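Local coordinates for protein 3,4-dihydroxy-2-butanone 4-phosphate synthase (Candida albicans, PDB 1TKS) that catalyses the conversion of D-ribulose 5-phosphate to formate and 3,4-dihydroxy-2-butanone 4-phosphate, a step of riboflavin biosynthesis, at residues L41-Q44 with E45-A48; M47-L50 with V51-S55; T99-A103 with H104-L108; L167-D170 with E171-L174. All coordinates share one frame; numbering follows the deposited sequence.

Contact 1 of 4, residues L41-Q44 with E45-A48; sequences LITQ and EKMA
M47 N and A48 N reach back four residues to T43 O and Q44 O, each bond 2.9 Å long, and the chain that left strand 34-38 is thereby wound into the first turn of helix 44-52. The turn is closed at its start by T43. Its OG1 takes the hydrogen of K46 N at 3.1 Å with an N-H...O angle of 158°, a position it reaches because chi1 of 59° sets the oxygen between the backbone N and the carbonyl carbon. T43 is therefore the N-cap, its side chain binding one of the amides that a helix leaves without a carbonyl partner at this end. K46 crosses beside it, CG 3.3 Å from T43 OG1, and then runs on fully extended until NZ hydrogen-bonds to G18 O. The same NZ gives a hydrogen bond to a water 2.9 Å away, which in turn donates to L41 O at 2.7 Å, so the lysine also spans the loop just before the cap. On the buried flank I42 lies obliquely over M47, CD1 being 4.0 Å from M47 SD, and I42 also packs on T110 of helix 103-114. Q44 touches A103 and H104 of that helix.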
ATOM      1  N   LEU B  41      -5.433 -11.162  15.133  1.00  8.15           N
ATOM      2  CA  LEU B  41      -6.032 -12.341  14.522  1.00  8.47           C
ATOM      3  C   LEU B  41      -5.847 -12.467  13.018  1.00  9.05           C
ATOM      4  O   LEU B  41      -6.249 -13.472  12.435  1.00 10.81           O
ATOM      5  CB  LEU B  41      -7.529 -12.383  14.842  1.00  7.63           C
ATOM      6  CG  LEU B  41      -7.922 -12.351  16.321  1.00  8.68           C
ATOM      7  CD1 LEU B  41      -9.440 -12.322  16.444  1.00  8.98           C
ATOM      8  CD2 LEU B  41      -7.347 -13.563  17.032  1.00  9.12           C
ATOM      9  N   ILE B  42      -5.237 -11.466  12.388  1.00  8.77           N
ATOM     10  CA  ILE B  42      -5.051 -11.523  10.940  1.00  8.74           C
ATOM     11  C   ILE B  42      -3.987 -12.525  10.508  1.00  8.61           C
ATOM     12  O   ILE B  42      -2.818 -12.424  10.871  1.00  8.57           O
ATOM     13  CB  ILE B  42      -4.740 -10.119  10.343  1.00  6.88           C
ATOM     14  CG1 ILE B  42      -4.874 -10.160   8.821  1.00  9.18           C
ATOM     15  CG2 ILE B  42      -3.344  -9.655  10.741  1.00  7.76           C
ATOM     16  CD1 ILE B  42      -4.950  -8.784   8.172  1.00 10.86           C
ATOM     17  N   THR B  43      -4.430 -13.509   9.731  1.00  8.39           N
ATOM     18  CA  THR B  43      -3.562 -14.565   9.225  1.00  8.78           C
ATOM     19  C   THR B  43      -3.045 -14.217   7.842  1.00  8.29           C
ATOM     20  O   THR B  43      -3.450 -13.218   7.252  1.00  8.07           O
ATOM     21  CB  THR B  43      -4.328 -15.893   9.095  1.00  9.16           C
ATOM     22  OG1 THR B  43      -5.436 -15.703   8.204  1.00  9.69           O
ATOM     23  CG2 THR B  43      -4.850 -16.350  10.441  1.00  8.88           C
ATOM     24  N   GLN B  44      -2.155 -15.062   7.331  1.00  9.61           N
ATOM     25  CA  GLN B  44      -1.600 -14.873   6.000  1.00  8.85           C
ATOM     26  C   GLN B  44      -2.744 -14.845   4.992  1.00  9.57           C
ATOM     27  O   GLN B  44      -2.807 -13.961   4.145  1.00  9.18           O
ATOM     28  CB  GLN B  44      -0.643 -16.021   5.660  1.00 10.15           C
ATOM     29  CG  GLN B  44       0.135 -15.832   4.364  1.00 12.45           C
ATOM     30  CD  GLN B  44      -0.622 -16.268   3.119  1.00 14.03           C
ATOM     31  OE1 GLN B  44      -0.141 -16.088   2.000  1.00 16.27           O
ATOM     32  NE2 GLN B  44      -1.801 -16.853   3.305  1.00 13.53           N
ATOM     33  N   GLU B  45      -3.650 -15.813   5.096  1.00 10.66           N
ATOM     34  CA  GLU B  45      -4.781 -15.892   4.180  1.00  9.41           C
ATOM     35  C   GLU B  45      -5.686 -14.672   4.285  1.00 10.32           C
ATOM     36  O   GLU B  45      -6.156 -14.152   3.273  1.00 10.43           O
ATOM     37  CB  GLU B  45      -5.621 -17.146   4.444  1.00 11.09           C
ATOM     38  CG  GLU B  45      -4.921 -18.483   4.232  1.00 13.70           C
ATOM     39  CD  GLU B  45      -3.889 -18.797   5.299  1.00 16.07           C
ATOM     40  OE1 GLU B  45      -3.952 -18.206   6.398  1.00 16.95           O
ATOM     41  OE2 GLU B  45      -3.020 -19.653   5.040  1.00 20.16           O
ATOM     42  N   LYS B  46      -5.937 -14.209   5.506  1.00 10.05           N
ATOM     43  CA  LYS B  46      -6.808 -13.052   5.698  1.00  8.96           C
ATOM     44  C   LYS B  46      -6.172 -11.772   5.184  1.00  8.28           C
ATOM     45  O   LYS B  46      -6.870 -10.875   4.701  1.00  8.75           O
ATOM     46  CB  LYS B  46      -7.182 -12.918   7.174  1.00  9.01           C
ATOM     47  CG  LYS B  46      -8.182 -13.975   7.618  1.00 11.91           C
ATOM     48  CD  LYS B  46      -8.357 -14.003   9.123  1.00 14.46           C
ATOM     49  CE  LYS B  46      -9.487 -14.944   9.505  1.00 17.13           C
ATOM     50  NZ  LYS B  46      -9.681 -15.031  10.972  1.00 18.57           N
ATOM     51  N   MET B  47      -4.848 -11.688   5.285  1.00  8.86           N
ATOM     52  CA  MET B  47      -4.130 -10.520   4.783  1.00  8.07           C
ATOM     53  C   MET B  47      -4.157 -10.564   3.256  1.00  9.86           C
ATOM     54  O   MET B  47      -4.278  -9.536   2.591  1.00  8.75           O
ATOM     55  CB  MET B  47      -2.675 -10.515   5.265  1.00  8.67           C
ATOM     56  CG  MET B  47      -1.861  -9.343   4.710  1.00 10.23           C
ATOM     57  SD  MET B  47      -2.414  -7.697   5.246  1.00  8.22           S
ATOM     58  CE  MET B  47      -3.578  -7.239   4.041  1.00 19.65           C
ATOM     59  N   ALA B  48      -4.037 -11.766   2.698  1.00 10.23           N
ATOM     60  CA  ALA B  48      -4.065 -11.909   1.252  1.00  9.82           C
ATOM     61  C   ALA B  48      -5.437 -11.458   0.753  1.00  8.50           C
ATOM     62  O   ALA B  48      -5.552 -10.838  -0.306  1.00  8.80           O
ATOM     63  CB  ALA B  48      -3.803 -13.354   0.847  1.00  9.87           C
TER
HETATM   64  O   HOH W   1      -7.645 -15.803  12.839  1.00 15.61           O

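Contact 2 of 4, residues M47-L50 with V51-S55; sequences MAFL and VRYSS
Y53 turns its ring back over F49, one helical turn earlier. Y53 CB is 4.0 Å from F49 O, and with chi1 at -62° CG lies beside the backbone N, which sends the ring back along the helix. Y53 CD1 passes 3.4 Å from F49 O and also lies over the F49 ring, towards its rim; Y53 CE1 comes to 3.4 Å from F49 CE1. The result is an edge-to-face, T-shaped pair in which Y53 offers its edge to the face of F49, with ring centroids 5.0 Å apart and planes at 61°. On one face of the tyrosine ring sits R52 CG, over the centre. F184 and H188 of the same chain add further aromatic contacts. The backbone below still follows the helical pattern, V51 N bonding to M47 O and R52 N to A48 O, but Y53 N to F49 O stretches to 3.3 Å. One residue on, S54 OG donates to L50 O at 2.7 Å, approaching from above the carbonyl plane, and also bonds G56 N. A serine hydroxyl thus takes a carbonyl of the last turn, where helix 44-52 ends and Y53 is the first residue to leave helical phi/psi.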
ATOM      1  N   MET B  47      -4.848 -11.688   5.285  1.00  8.86           N
ATOM      2  CA  MET B  47      -4.130 -10.520   4.783  1.00  8.07           C
ATOM      3  C   MET B  47      -4.157 -10.564   3.256  1.00  9.86           C
ATOM      4  O   MET B  47      -4.278  -9.536   2.591  1.00  8.75           O
ATOM      5  CB  MET B  47      -2.675 -10.515   5.265  1.00  8.67           C
ATOM      6  CG  MET B  47      -1.861  -9.343   4.710  1.00 10.23           C
ATOM      7  SD  MET B  47      -2.414  -7.697   5.246  1.00  8.22           S
ATOM      8  CE  MET B  47      -3.578  -7.239   4.041  1.00 19.65           C
ATOM      9  N   ALA B  48      -4.037 -11.766   2.698  1.00 10.23           N
ATOM     10  CA  ALA B  48      -4.065 -11.909   1.252  1.00  9.82           C
ATOM     11  C   ALA B  48      -5.437 -11.458   0.753  1.00  8.50           C
ATOM     12  O   ALA B  48      -5.552 -10.838  -0.306  1.00  8.80           O
ATOM     13  CB  ALA B  48      -3.803 -13.354   0.847  1.00  9.87           C
ATOM     14  N   PHE B  49      -6.475 -11.773   1.525  1.00  8.19           N
ATOM     15  CA  PHE B  49      -7.839 -11.397   1.179  1.00  7.34           C
ATOM     16  C   PHE B  49      -7.969  -9.881   1.240  1.00  7.77           C
ATOM     17  O   PHE B  49      -8.489  -9.251   0.314  1.00  8.23           O
ATOM     18  CB  PHE B  49      -8.825 -12.039   2.158  1.00  6.94           C
ATOM     19  CG  PHE B  49     -10.269 -11.748   1.853  1.00  9.08           C
ATOM     20  CD1 PHE B  49     -10.982 -12.539   0.956  1.00  9.58           C
ATOM     21  CD2 PHE B  49     -10.925 -10.694   2.487  1.00  8.40           C
ATOM     22  CE1 PHE B  49     -12.331 -12.286   0.696  1.00 10.48           C
ATOM     23  CE2 PHE B  49     -12.270 -10.433   2.233  1.00  9.58           C
ATOM     24  CZ  PHE B  49     -12.978 -11.236   1.335  1.00  9.93           C
ATOM     25  N   LEU B  50      -7.484  -9.294   2.329  1.00  6.51           N
ATOM     26  CA  LEU B  50      -7.551  -7.846   2.501  1.00  6.89           C
ATOM     27  C   LEU B  50      -6.866  -7.123   1.342  1.00  7.53           C
ATOM     28  O   LEU B  50      -7.427  -6.196   0.768  1.00  8.30           O
ATOM     29  CB  LEU B  50      -6.899  -7.444   3.836  1.00  6.99           C
ATOM     30  CG  LEU B  50      -6.898  -5.945   4.159  1.00  8.06           C
ATOM     31  CD1 LEU B  50      -8.333  -5.410   4.161  1.00  8.04           C
ATOM     32  CD2 LEU B  50      -6.252  -5.710   5.514  1.00  8.95           C
ATOM     33  N   VAL B  51      -5.652  -7.550   1.002  1.00  7.06           N
ATOM     34  CA  VAL B  51      -4.907  -6.931  -0.093  1.00  6.91           C
ATOM     35  C   VAL B  51      -5.614  -7.121  -1.436  1.00  7.69           C
ATOM     36  O   VAL B  51      -5.733  -6.183  -2.221  1.00  9.26           O
ATOM     37  CB  VAL B  51      -3.469  -7.503  -0.182  1.00  7.10           C
ATOM     38  CG1 VAL B  51      -2.773  -7.008  -1.443  1.00  7.20           C
ATOM     39  CG2 VAL B  51      -2.672  -7.069   1.040  1.00  8.46           C
ATOM     40  N   ARG B  52      -6.098  -8.332  -1.688  1.00  8.08           N
ATOM     41  CA  ARG B  52      -6.772  -8.645  -2.944  1.00  7.92           C
ATOM     42  C   ARG B  52      -7.939  -7.731  -3.305  1.00  8.72           C
ATOM     43  O   ARG B  52      -8.115  -7.378  -4.474  1.00  9.61           O
ATOM     44  CB  ARG B  52      -7.258 -10.098  -2.918  1.00  8.78           C
ATOM     45  CG  ARG B  52      -8.256 -10.451  -4.011  1.00  8.66           C
ATOM     46  CD  ARG B  52      -7.628 -10.517  -5.393  1.00  9.28           C
ATOM     47  NE  ARG B  52      -8.647 -10.830  -6.392  1.00 10.86           N
ATOM     48  CZ  ARG B  52      -9.526  -9.950  -6.860  1.00 11.04           C
ATOM     49  NH1 ARG B  52      -9.501  -8.695  -6.432  1.00 11.80           N
ATOM     50  NH2 ARG B  52     -10.446 -10.328  -7.737  1.00 11.66           N
ATOM     51  N   TYR B  53      -8.721  -7.335  -2.307  1.00  8.61           N
ATOM     52  CA  TYR B  53      -9.898  -6.512  -2.553  1.00  8.93           C
ATOM     53  C   TYR B  53      -9.803  -5.068  -2.086  1.00  8.14           C
ATOM     54  O   TYR B  53     -10.806  -4.358  -2.050  1.00  7.30           O
ATOM     55  CB  TYR B  53     -11.116  -7.183  -1.912  1.00  9.94           C
ATOM     56  CG  TYR B  53     -11.418  -8.545  -2.496  1.00  9.25           C
ATOM     57  CD1 TYR B  53     -11.196  -9.717  -1.766  1.00 10.98           C
ATOM     58  CD2 TYR B  53     -11.898  -8.662  -3.798  1.00 11.23           C
ATOM     59  CE1 TYR B  53     -11.451 -10.975  -2.330  1.00 11.51           C
ATOM     60  CE2 TYR B  53     -12.152  -9.903  -4.365  1.00 11.44           C
ATOM     61  CZ  TYR B  53     -11.927 -11.053  -3.632  1.00 12.50           C
ATOM     62  OH  TYR B  53     -12.184 -12.279  -4.212  1.00 15.47           O
ATOM     63  N   SER B  54      -8.596  -4.625  -1.754  1.00  8.90           N
ATOM     64  CA  SER B  54      -8.415  -3.263  -1.268  1.00  8.66           C
ATOM     65  C   SER B  54      -7.332  -2.495  -2.005  1.00  8.88           C
ATOM     66  O   SER B  54      -6.739  -2.991  -2.962  1.00  8.42           O
ATOM     67  CB  SER B  54      -8.061  -3.290   0.215  1.00  8.38           C
ATOM     68  OG  SER B  54      -6.702  -3.661   0.373  1.00  8.97           O
ATOM     69  N   SER B  55      -7.071  -1.281  -1.528  1.00  7.83           N
ATOM     70  CA  SER B  55      -6.052  -0.418  -2.109  1.00  7.92           C
ATOM     71  C   SER B  55      -4.658  -0.957  -1.848  1.00  7.49           C
ATOM     72  O   SER B  55      -3.705  -0.525  -2.486  1.00  6.73           O
ATOM     73  CB  SER B  55      -6.135   0.986  -1.509  1.00  8.35           C
ATOM     74  OG  SER B  55      -5.522   1.001  -0.223  1.00  7.99           O
TER

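Contact 3 of 4, residues T99-A103 with H104-L108; sequences TGISA and HDRAL
S102 OG receives the hydrogen of D105 N at 2.9 Å, the capping bond of an N-cap serine that opens helix 103-114. A chi1 of 74° folds the hydroxyl back over its own backbone, toward the first amides of the helix. The backbone continues the turn: R106 N meets S102 O at 2.8 Å in a nearly straight bond of 176°, and A107 N follows to A103 O. D105 reaches in the other direction. Its carboxylate does not bond back to the amide of S102, as it would in a capping box, but extends to the loop in front, where OD2 accepts from G100 N at 2.8 Å through its anti lone pair. The same oxygen also accepts from T98 N, so two loop amides are gathered on one buried carboxylate; the positive phi of G100, 81°, is one that glycine adopts readily. R106 lies alongside I101 and points the same way. I101 CD1 rests over the centre of one guanidinium face, 3.4 Å above its plane, while NE makes a weak bond to I101 O.

Farther out, the guanidinium is fixed by partners beyond this turn: NH1 bonds G56 O, and NH2 bonds S55 O of the second subunit, which places the arginine at the dimer interface. V51 of helix 44-52 packs on its side chain as well. In the guanidinium plane, a water accepts from R106 NH2 at 2.8 Å and donates to I101 O at 2.9 Å.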
ATOM      1  N   THR B  99      10.973 -10.127   2.736  1.00 13.65           N
ATOM      2  CA  THR B  99      10.686  -8.945   1.921  1.00 13.95           C
ATOM      3  C   THR B  99       9.799  -7.941   2.655  1.00 12.13           C
ATOM      4  O   THR B  99       9.757  -6.763   2.297  1.00 14.00           O
ATOM      5  CB  THR B  99       9.982  -9.314   0.590  1.00 14.23           C
ATOM      6  OG1 THR B  99       8.691  -9.869   0.864  1.00 15.71           O
ATOM      7  CG2 THR B  99      10.808 -10.320  -0.196  1.00 16.92           C
ATOM      8  N   GLY B 100       9.083  -8.420   3.668  1.00 11.50           N
ATOM      9  CA  GLY B 100       8.211  -7.560   4.452  1.00 11.41           C
ATOM     10  C   GLY B 100       6.852  -7.264   3.839  1.00 10.79           C
ATOM     11  O   GLY B 100       5.869  -7.083   4.554  1.00 11.56           O
ATOM     12  N   ILE B 101       6.796  -7.232   2.510  1.00 10.71           N
ATOM     13  CA  ILE B 101       5.567  -6.917   1.780  1.00  8.95           C
ATOM     14  C   ILE B 101       4.641  -8.117   1.514  1.00 10.33           C
ATOM     15  O   ILE B 101       3.463  -7.943   1.191  1.00  9.38           O
ATOM     16  CB  ILE B 101       5.929  -6.213   0.441  1.00  9.53           C
ATOM     17  CG1 ILE B 101       4.671  -5.695  -0.261  1.00  8.74           C
ATOM     18  CG2 ILE B 101       6.678  -7.174  -0.465  1.00 10.11           C
ATOM     19  CD1 ILE B 101       3.919  -4.648   0.527  1.00  8.62           C
ATOM     20  N   SER B 102       5.158  -9.333   1.659  1.00  8.19           N
ATOM     21  CA  SER B 102       4.336 -10.521   1.422  1.00  8.04           C
ATOM     22  C   SER B 102       3.147 -10.558   2.379  1.00  8.22           C
ATOM     23  O   SER B 102       3.171  -9.930   3.441  1.00  8.17           O
ATOM     24  CB  SER B 102       5.162 -11.796   1.598  1.00  8.48           C
ATOM     25  OG  SER B 102       5.427 -12.058   2.966  1.00  9.25           O
ATOM     26  N   ALA B 103       2.104 -11.288   2.001  1.00  8.22           N
ATOM     27  CA  ALA B 103       0.930 -11.397   2.858  1.00  8.78           C
ATOM     28  C   ALA B 103       1.363 -11.990   4.199  1.00  8.91           C
ATOM     29  O   ALA B 103       0.931 -11.537   5.257  1.00  8.24           O
ATOM     30  CB  ALA B 103      -0.121 -12.285   2.194  1.00  8.79           C
ATOM     31  N   HIS B 104       2.226 -13.000   4.143  1.00  8.02           N
ATOM     32  CA  HIS B 104       2.724 -13.653   5.354  1.00  9.12           C
ATOM     33  C   HIS B 104       3.432 -12.660   6.268  1.00  8.83           C
ATOM     34  O   HIS B 104       3.181 -12.624   7.472  1.00  8.19           O
ATOM     35  CB  HIS B 104       3.703 -14.771   4.985  1.00  8.44           C
ATOM     36  CG  HIS B 104       4.576 -15.210   6.123  1.00  8.33           C
ATOM     37  ND1 HIS B 104       4.278 -16.291   6.919  1.00  9.05           N
ATOM     38  CD2 HIS B 104       5.723 -14.683   6.614  1.00  6.53           C
ATOM     39  CE1 HIS B 104       5.206 -16.414   7.855  1.00  6.33           C
ATOM     40  NE2 HIS B 104       6.091 -15.452   7.691  1.00 10.27           N
ATOM     41  N   ASP B 105       4.325 -11.865   5.686  1.00  9.10           N
ATOM     42  CA  ASP B 105       5.090 -10.887   6.445  1.00  8.89           C
ATOM     43  C   ASP B 105       4.230  -9.755   7.001  1.00  8.64           C
ATOM     44  O   ASP B 105       4.351  -9.405   8.180  1.00  9.10           O
ATOM     45  CB  ASP B 105       6.219 -10.314   5.582  1.00  9.35           C
ATOM     46  CG  ASP B 105       7.343 -11.319   5.334  1.00 10.43           C
ATOM     47  OD1 ASP B 105       7.207 -12.494   5.732  1.00 10.34           O
ATOM     48  OD2 ASP B 105       8.361 -10.924   4.735  1.00 10.28           O
ATOM     49  N   ARG B 106       3.366  -9.176   6.173  1.00  7.67           N
ATOM     50  CA  ARG B 106       2.513  -8.096   6.655  1.00  8.08           C
ATOM     51  C   ARG B 106       1.569  -8.583   7.743  1.00  8.03           C
ATOM     52  O   ARG B 106       1.285  -7.851   8.689  1.00  8.56           O
ATOM     53  CB  ARG B 106       1.737  -7.437   5.503  1.00  8.24           C
ATOM     54  CG  ARG B 106       2.599  -6.445   4.728  1.00  9.31           C
ATOM     55  CD  ARG B 106       1.792  -5.445   3.921  1.00  8.18           C
ATOM     56  NE  ARG B 106       1.363  -5.961   2.623  1.00  7.65           N
ATOM     57  CZ  ARG B 106       0.698  -5.232   1.730  1.00  7.92           C
ATOM     58  NH1 ARG B 106       0.391  -3.970   2.009  1.00  7.88           N
ATOM     59  NH2 ARG B 106       0.353  -5.749   0.559  1.00  7.42           N
ATOM     60  N   ALA B 107       1.098  -9.822   7.631  1.00  7.52           N
ATOM     61  CA  ALA B 107       0.209 -10.369   8.648  1.00  7.49           C
ATOM     62  C   ALA B 107       0.987 -10.568   9.949  1.00  8.00           C
ATOM     63  O   ALA B 107       0.490 -10.253  11.030  1.00  8.98           O
ATOM     64  CB  ALA B 107      -0.380 -11.694   8.176  1.00  8.58           C
ATOM     65  N   LEU B 108       2.209 -11.086   9.839  1.00  8.61           N
ATOM     66  CA  LEU B 108       3.052 -11.320  11.011  1.00  8.68           C
ATOM     67  C   LEU B 108       3.366 -10.005  11.709  1.00  8.29           C
ATOM     68  O   LEU B 108       3.308  -9.915  12.934  1.00  9.04           O
ATOM     69  CB  LEU B 108       4.358 -12.022  10.608  1.00  9.00           C
ATOM     70  CG  LEU B 108       5.453 -12.243  11.662  1.00 10.59           C
ATOM     71  CD1 LEU B 108       4.883 -12.979  12.871  1.00 10.93           C
ATOM     72  CD2 LEU B 108       6.604 -13.048  11.052  1.00 10.91           C
TER
HETATM   73  O   HOH W   2       0.848  -8.443   0.139  1.00 13.29           O

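Contact 4 of 4, residues L167-D170 with E171-L174; sequences LVRD and EDGL
A tight turn in the loop between strand 162-166 and helix 178-188 doubles back on itself here, R169 and L174 meeting across it. R169 N donates to L174 O at 2.7 Å, nearly straight at 173°, and G173 N returns a bond to R169 O. Inside the bend D172 forms an Asx turn, its OD1 accepting from L174 N at 3.1 Å from above the carboxylate plane. R169 NE meets D172 OD1 on its syn side at 3.0 Å, somewhat out of the carboxylate plane, so D172 OD1 is gripped by two donors, a backbone amide and a guanidinium N-H. The bond belongs to a salt bridge, to which R169 NH1 adds a weak hydrogen bond to D172 OD2; the two flat groups are turned 55° against each other.

E171 comes from a different direction. Its carboxylate stacks over one guanidinium face of R169, the planes only 8° apart, with E171 OE2 3.8 Å above the centre. No N-H points at this oxygen, and the long pairing is one of charge alone. R169 NH2 goes on to a salt bridge with D180. Between D170 and E171 a water accepts from D170 N at 2.9 Å and donates to D170 OD2 and E171 OE2, while D170 OD1 forms a salt bridge with R52 of the same chain. L174 packs on Q44 of the second subunit.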
ATOM      1  N   LEU B 167     -11.892  -0.779   0.528  1.00  9.37           N
ATOM      2  CA  LEU B 167     -12.395  -1.705  -0.485  1.00  9.53           C
ATOM      3  C   LEU B 167     -12.398  -1.020  -1.849  1.00  9.82           C
ATOM      4  O   LEU B 167     -12.814   0.133  -1.970  1.00  8.47           O
ATOM      5  CB  LEU B 167     -13.818  -2.151  -0.137  1.00  9.24           C
ATOM      6  CG  LEU B 167     -13.932  -3.292   0.876  1.00  9.92           C
ATOM      7  CD1 LEU B 167     -15.341  -3.336   1.431  1.00 11.53           C
ATOM      8  CD2 LEU B 167     -13.562  -4.614   0.216  1.00 10.05           C
ATOM      9  N   VAL B 168     -11.931  -1.727  -2.872  1.00  9.08           N
ATOM     10  CA  VAL B 168     -11.898  -1.171  -4.224  1.00 10.67           C
ATOM     11  C   VAL B 168     -12.521  -2.136  -5.227  1.00 10.24           C
ATOM     12  O   VAL B 168     -12.371  -3.359  -5.118  1.00 10.44           O
ATOM     13  CB  VAL B 168     -10.451  -0.836  -4.686  1.00 10.82           C
ATOM     14  CG1 VAL B 168      -9.806   0.151  -3.722  1.00  9.89           C
ATOM     15  CG2 VAL B 168      -9.620  -2.101  -4.801  1.00 12.68           C
ATOM     16  N   ARG B 169     -13.230  -1.571  -6.200  1.00 10.86           N
ATOM     17  CA  ARG B 169     -13.896  -2.350  -7.243  1.00 11.30           C
ATOM     18  C   ARG B 169     -12.886  -2.935  -8.219  1.00 11.52           C
ATOM     19  O   ARG B 169     -11.943  -2.260  -8.628  1.00 11.57           O
ATOM     20  CB  ARG B 169     -14.870  -1.465  -8.023  1.00 12.06           C
ATOM     21  CG  ARG B 169     -16.088  -0.999  -7.243  1.00 13.52           C
ATOM     22  CD  ARG B 169     -16.664   0.270  -7.859  1.00 14.57           C
ATOM     23  NE  ARG B 169     -16.895   0.144  -9.297  1.00 15.91           N
ATOM     24  CZ  ARG B 169     -17.861  -0.587  -9.844  1.00 17.25           C
ATOM     25  NH1 ARG B 169     -17.989  -0.646 -11.163  1.00 17.70           N
ATOM     26  NH2 ARG B 169     -18.703  -1.259  -9.072  1.00 18.13           N
ATOM     27  N   ASP B 170     -13.090  -4.187  -8.609  1.00 12.49           N
ATOM     28  CA  ASP B 170     -12.182  -4.822  -9.554  1.00 13.29           C
ATOM     29  C   ASP B 170     -12.381  -4.305 -10.977  1.00 14.30           C
ATOM     30  O   ASP B 170     -11.455  -4.332 -11.787  1.00 14.61           O
ATOM     31  CB  ASP B 170     -12.371  -6.340  -9.532  1.00 15.81           C
ATOM     32  CG  ASP B 170     -12.060  -6.942  -8.177  1.00 18.37           C
ATOM     33  OD1 ASP B 170     -10.969  -6.672  -7.649  1.00 20.62           O
ATOM     34  OD2 ASP B 170     -12.913  -7.672  -7.639  1.00 26.28           O
ATOM     35  N   GLU B 171     -13.582  -3.818 -11.274  1.00 13.99           N
ATOM     36  CA  GLU B 171     -13.886  -3.319 -12.610  1.00 15.02           C
ATOM     37  C   GLU B 171     -13.093  -2.086 -13.025  1.00 15.07           C
ATOM     38  O   GLU B 171     -12.597  -2.008 -14.150  1.00 16.69           O
ATOM     39  CB  GLU B 171     -15.380  -2.984 -12.744  1.00 15.88           C
ATOM     40  CG  GLU B 171     -16.335  -4.174 -12.694  1.00 17.50           C
ATOM     41  CD  GLU B 171     -16.701  -4.593 -11.281  1.00 19.66           C
ATOM     42  OE1 GLU B 171     -17.571  -5.484 -11.138  1.00 21.13           O
ATOM     43  OE2 GLU B 171     -16.128  -4.039 -10.317  1.00 17.78           O
ATOM     44  N   ASP B 172     -12.965  -1.129 -12.112  1.00 13.28           N
ATOM     45  CA  ASP B 172     -12.294   0.120 -12.437  1.00 12.07           C
ATOM     46  C   ASP B 172     -11.418   0.726 -11.354  1.00 10.88           C
ATOM     47  O   ASP B 172     -10.924   1.840 -11.516  1.00 10.39           O
ATOM     48  CB  ASP B 172     -13.341   1.153 -12.851  1.00 13.40           C
ATOM     49  CG  ASP B 172     -14.520   1.207 -11.887  1.00 13.80           C
ATOM     50  OD1 ASP B 172     -14.357   0.830 -10.705  1.00 12.84           O
ATOM     51  OD2 ASP B 172     -15.611   1.642 -12.310  1.00 16.09           O
ATOM     52  N   GLY B 173     -11.250   0.012 -10.249  1.00 10.16           N
ATOM     53  CA  GLY B 173     -10.416   0.510  -9.171  1.00 11.05           C
ATOM     54  C   GLY B 173     -11.051   1.595  -8.321  1.00 10.51           C
ATOM     55  O   GLY B 173     -10.380   2.198  -7.482  1.00 10.05           O
ATOM     56  N   LEU B 174     -12.338   1.857  -8.528  1.00  9.40           N
ATOM     57  CA  LEU B 174     -13.017   2.879  -7.740  1.00  9.99           C
ATOM     58  C   LEU B 174     -13.362   2.307  -6.371  1.00 10.13           C
ATOM     59  O   LEU B 174     -13.648   1.116  -6.249  1.00  9.79           O
ATOM     60  CB  LEU B 174     -14.295   3.352  -8.447  1.00 10.05           C
ATOM     61  CG  LEU B 174     -14.108   4.051  -9.800  1.00 10.90           C
ATOM     62  CD1 LEU B 174     -15.454   4.549 -10.309  1.00 12.29           C
ATOM     63  CD2 LEU B 174     -13.138   5.215  -9.658  1.00 12.26           C
TER
HETATM   64  O   HOH W   3     -15.471  -5.674  -7.800  1.00 21.15           O

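In the fold
Each contact closes a short local turn, and all four lie in series except that contacts 1 and 2 overlap at M47 and A48. Following the chain, contact 1 starts helix 44-52 after strand 34-38 and contact 2 ends it. Contact 3 then begins helix 103-114, which lies against the first helix: M47 CG is 3.6 Å from A103 O. Contact 4 comes last, after strand 162-166. It is tied back to contact 2 by a salt bridge and by a probable hydrogen bond from V168 N to Y53 O, 3.0 Å, but does not touch contacts 1 or 3. All four reach the second subunit.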